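PDB 7AL1: cell division protein SepF from Methanobrevibacter smithii, which anchors the tubulin-like division protein FtsZ to the cell membrane, the chain described being its folded C-terminal SepF domain. Local coordinates for residues I14-K20 with V39-F45. Sequence-based numbering, arbitrary orientation. Where two conformers were deposited one is given.
Sequences IMLIRPK and VILDLSF
The hydroxyl oxygen of S44 is held between R18 and D80 where the two chain segments part: R18 NE donates to S44 OG over 3.2 Å, with the oxygen lying in the guanidinium plane, and OG is also hydrogen-bonded to D80 O. R18, D42 and S44 lie at the C-terminal ends of the two parallel strands of a beta-alpha-beta unit of the SepF domain, strands 13-17 and 39-42 with helix 22-33 between them. D42 takes part through both carboxylate oxygens. OD2 makes a long salt bridge to R18 NE (3.5 Å), while OD1 accepts the backbone N-H of S44 from above the carboxylate plane, closing an Asx turn that leads into helix 44-49; N82 N is a further donor to OD1. With CG anti to the backbone N (chi1 -178°) and the chain extended as far as NE, R18 runs alongside D42 and reaches S44, and F45 CB lies over one face of its guanidinium.

Upstream, the strands are laced by I40 N to M15 O (2.7 Å), I17 N to I40 O and D42 N to I17 O. L16 and I40 lie side by side on one face of the sheet, whereas M15 CB meets V39 CG2 on the other, the face packed by helix 22-33. I14, M15 and L16 also pair in parallel with a strand of the second subunit, which carries the sheet across the dimer interface.

Beyond the strand, P19 sets CD against L41 CD1 (3.6 Å), crossing that side chain at about a right angle. One water bridges the parting segments, donating to the carbonyl oxygens of P19 and D42. At the far end K20 lies across the F45 ring, its CG 3.8 Å from the ring centroid and 11° off the normal in a CH-pi contact.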
ATOM      1  N   ILE A  14      -2.374  -7.279   5.869  1.00 18.29           N
ATOM      2  CA  ILE A  14      -2.596  -5.939   5.374  1.00 18.88           C
ATOM      3  C   ILE A  14      -3.979  -5.914   4.753  1.00 17.35           C
ATOM      4  O   ILE A  14      -4.262  -6.670   3.816  1.00 19.00           O
ATOM      5  CB  ILE A  14      -1.548  -5.513   4.346  1.00 17.59           C
ATOM      6  CG1 ILE A  14      -0.172  -5.467   5.012  1.00 20.30           C
ATOM      7  CG2 ILE A  14      -1.946  -4.170   3.783  1.00 18.69           C
ATOM      8  CD1 ILE A  14       0.962  -5.264   4.030  1.00 20.90           C
ATOM      9  N   MET A  15      -4.838  -5.030   5.234  1.00 17.68           N
ATOM     10  CA  MET A  15      -6.221  -5.003   4.810  1.00 16.45           C
ATOM     11  C   MET A  15      -6.407  -3.969   3.723  1.00 18.38           C
ATOM     12  O   MET A  15      -5.819  -2.885   3.773  1.00 20.41           O
ATOM     13  CB  MET A  15      -7.154  -4.634   5.963  1.00 21.44           C
ATOM     14  CG  MET A  15      -6.782  -5.230   7.290  1.00 40.67           C
ATOM     15  SD  MET A  15      -6.928  -7.026   7.247  1.00 33.20           S
ATOM     16  CE  MET A  15      -8.681  -7.165   6.935  1.00 54.10           C
ATOM     17  N   LEU A  16      -7.228  -4.284   2.743  1.00 16.29           N
ATOM     18  CA  LEU A  16      -7.583  -3.359   1.679  1.00 17.73           C
ATOM     19  C   LEU A  16      -9.077  -3.129   1.765  1.00 17.48           C
ATOM     20  O   LEU A  16      -9.862  -4.079   1.724  1.00 18.42           O
ATOM     21  CB  LEU A  16      -7.205  -3.925   0.308  1.00 21.34           C
ATOM     22  CG  LEU A  16      -5.678  -4.124   0.190  1.00 25.70           C
ATOM     23  CD1 LEU A  16      -5.383  -5.611   0.233  1.00 32.36           C
ATOM     24  CD2 LEU A  16      -5.097  -3.534  -1.065  1.00 27.02           C
ATOM     25  N   ILE A  17      -9.478  -1.870   1.894  1.00 17.85           N
ATOM     26  CA  ILE A  17     -10.867  -1.511   2.194  0.55 18.74           C
ATOM     27  C   ILE A  17     -11.220  -0.231   1.437  1.00 18.01           C
ATOM     28  O   ILE A  17     -10.443   0.730   1.506  1.00 19.01           O
ATOM     29  CB  ILE A  17     -11.011  -1.294   3.720  0.55 18.02           C
ATOM     30  CG1 ILE A  17     -10.509  -2.501   4.550  0.55 16.35           C
ATOM     31  CG2 ILE A  17     -12.454  -1.030   4.111  0.55 18.63           C
ATOM     32  CD1 ILE A  17     -10.406  -2.309   6.107  0.55 20.60           C
ATOM     33  N   ARG A  18     -12.394  -0.197   0.808  1.00 18.68           N
ATOM     34  CA  ARG A  18     -12.980   0.974   0.155  1.00 17.74           C
ATOM     35  C   ARG A  18     -14.281   1.275   0.901  1.00 18.33           C
ATOM     36  O   ARG A  18     -15.362   0.775   0.525  1.00 19.28           O
ATOM     37  CB  ARG A  18     -13.218   0.714  -1.329  1.00 20.08           C
ATOM     38  CG  ARG A  18     -13.778   1.884  -2.066  1.00 20.19           C
ATOM     39  CD  ARG A  18     -13.741   1.604  -3.559  1.00 25.60           C
ATOM     40  NE  ARG A  18     -14.207   2.719  -4.360  1.00 32.06           N
ATOM     41  CZ  ARG A  18     -15.428   2.819  -4.874  1.00 37.75           C
ATOM     42  NH1 ARG A  18     -16.335   1.870  -4.650  1.00 35.74           N
ATOM     43  NH2 ARG A  18     -15.742   3.884  -5.605  1.00 38.04           N
ATOM     44  N   PRO A  19     -14.243   2.072   1.979  1.00 16.50           N
ATOM     45  CA  PRO A  19     -15.447   2.200   2.806  1.00 18.07           C
ATOM     46  C   PRO A  19     -16.575   2.895   2.067  1.00 18.84           C
ATOM     47  O   PRO A  19     -16.365   3.835   1.286  1.00 19.32           O
ATOM     48  CB  PRO A  19     -14.994   3.051   4.004  1.00 21.03           C
ATOM     49  CG  PRO A  19     -13.715   3.683   3.578  1.00 26.20           C
ATOM     50  CD  PRO A  19     -13.082   2.730   2.603  1.00 18.14           C
ATOM     51  N   LYS A  20     -17.802   2.464   2.370  1.00 18.39           N
ATOM     52  CA  LYS A  20     -19.004   3.096   1.842  1.00 18.41           C
ATOM     53  C   LYS A  20     -19.899   3.688   2.910  1.00 22.33           C
ATOM     54  O   LYS A  20     -20.798   4.472   2.567  1.00 25.39           O
ATOM     55  CB  LYS A  20     -19.831   2.084   1.040  1.00 23.38           C
ATOM     56  CG  LYS A  20     -19.114   1.544  -0.166  1.00 27.72           C
ATOM     57  CD  LYS A  20     -20.087   0.824  -1.082  1.00 33.90           C
ATOM     58  CE  LYS A  20     -19.359   0.210  -2.250  1.00 38.22           C
ATOM     59  NZ  LYS A  20     -20.311  -0.495  -3.150  1.00 56.12           N
ATOM     60  N   VAL A  39      -3.757  -0.791   6.922  1.00 17.11           N
ATOM     61  CA  VAL A  39      -4.908  -0.718   6.033  1.00 16.34           C
ATOM     62  C   VAL A  39      -4.544   0.148   4.847  1.00 16.01           C
ATOM     63  O   VAL A  39      -4.081   1.284   5.010  1.00 16.96           O
ATOM     64  CB  VAL A  39      -6.162  -0.165   6.743  1.00 17.40           C
ATOM     65  CG1 VAL A  39      -7.324  -0.030   5.750  1.00 18.87           C
ATOM     66  CG2 VAL A  39      -6.548  -1.049   7.911  1.00 18.60           C
ATOM     67  N   ILE A  40      -4.713  -0.385   3.653  1.00 16.50           N
ATOM     68  CA  ILE A  40      -4.676   0.420   2.430  1.00 16.06           C
ATOM     69  C   ILE A  40      -6.113   0.836   2.155  1.00 15.45           C
ATOM     70  O   ILE A  40      -6.959   0.004   1.816  1.00 16.29           O
ATOM     71  CB  ILE A  40      -4.038  -0.319   1.249  1.00 17.83           C
ATOM     72  CG1 ILE A  40      -2.566  -0.645   1.574  1.00 20.05           C
ATOM     73  CG2 ILE A  40      -4.157   0.547   0.012  1.00 19.55           C
ATOM     74  CD1 ILE A  40      -1.896  -1.595   0.590  1.00 25.09           C
ATOM     75  N   LEU A  41      -6.404   2.108   2.393  1.00 16.95           N
ATOM     76  CA  LEU A  41      -7.741   2.654   2.437  1.00 17.55           C
ATOM     77  C   LEU A  41      -7.987   3.404   1.135  1.00 16.82           C
ATOM     78  O   LEU A  41      -7.178   4.259   0.756  1.00 17.74           O
ATOM     79  CB  LEU A  41      -7.748   3.662   3.609  1.00 20.73           C
ATOM     80  CG  LEU A  41      -9.033   4.340   4.000  1.00 20.04           C
ATOM     81  CD1 LEU A  41     -10.044   3.332   4.384  1.00 26.11           C
ATOM     82  CD2 LEU A  41      -8.765   5.260   5.174  1.00 26.72           C
ATOM     83  N   ASP A  42      -9.111   3.127   0.467  1.00 15.78           N
ATOM     84  CA  ASP A  42      -9.520   3.853  -0.728  1.00 15.96           C
ATOM     85  C   ASP A  42     -10.729   4.716  -0.347  1.00 16.64           C
ATOM     86  O   ASP A  42     -11.819   4.187  -0.130  1.00 17.25           O
ATOM     87  CB  ASP A  42      -9.882   2.913  -1.880  1.00 17.82           C
ATOM     88  CG  ASP A  42     -10.328   3.644  -3.107  1.00 20.94           C
ATOM     89  OD1 ASP A  42     -10.336   4.879  -3.134  1.00 19.50           O
ATOM     90  OD2 ASP A  42     -10.708   2.953  -4.108  1.00 24.72           O
ATOM     91  N   LEU A  43     -10.535   6.031  -0.234  1.00 16.11           N
ATOM     92  CA  LEU A  43     -11.583   6.953   0.177  1.00 16.86           C
ATOM     93  C   LEU A  43     -12.411   7.498  -0.969  1.00 17.27           C
ATOM     94  O   LEU A  43     -13.230   8.402  -0.759  1.00 17.77           O
ATOM     95  CB  LEU A  43     -10.968   8.131   0.952  1.00 19.30           C
ATOM     96  CG  LEU A  43     -10.430   7.746   2.332  1.00 18.72           C
ATOM     97  CD1 LEU A  43      -9.893   8.985   3.027  1.00 21.95           C
ATOM     98  CD2 LEU A  43     -11.540   7.156   3.180  1.00 22.03           C
ATOM     99  N   SER A  44     -12.257   6.957  -2.171  1.00 17.81           N
ATOM    100  CA  SER A  44     -12.887   7.567  -3.335  1.00 19.06           C
ATOM    101  C   SER A  44     -14.405   7.483  -3.297  1.00 18.88           C
ATOM    102  O   SER A  44     -15.074   8.380  -3.811  1.00 20.55           O
ATOM    103  CB  SER A  44     -12.363   6.930  -4.632  1.00 20.17           C
ATOM    104  OG  SER A  44     -12.629   5.538  -4.690  1.00 25.30           O
ATOM    105  N   PHE A  45     -14.972   6.404  -2.757  1.00 17.80           N
ATOM    106  CA  PHE A  45     -16.426   6.346  -2.732  1.00 19.23           C
ATOM    107  C   PHE A  45     -16.985   7.410  -1.789  1.00 19.87           C
ATOM    108  O   PHE A  45     -17.938   8.124  -2.136  1.00 19.76           O
ATOM    109  CB  PHE A  45     -16.895   4.955  -2.308  1.00 19.44           C
ATOM    110  CG  PHE A  45     -18.398   4.833  -2.202  1.00 19.63           C
ATOM    111  CD1 PHE A  45     -19.079   5.213  -1.068  1.00 21.87           C
ATOM    112  CD2 PHE A  45     -19.130   4.329  -3.260  1.00 24.01           C
ATOM    113  CE1 PHE A  45     -20.457   5.070  -0.978  1.00 23.83           C
ATOM    114  CE2 PHE A  45     -20.500   4.204  -3.176  1.00 25.37           C
ATOM    115  CZ  PHE A  45     -21.164   4.578  -2.036  1.00 28.15           C
TER
HETATM  116  O   HOH W   1     -14.393   5.235  -0.033  1.00 16.84           O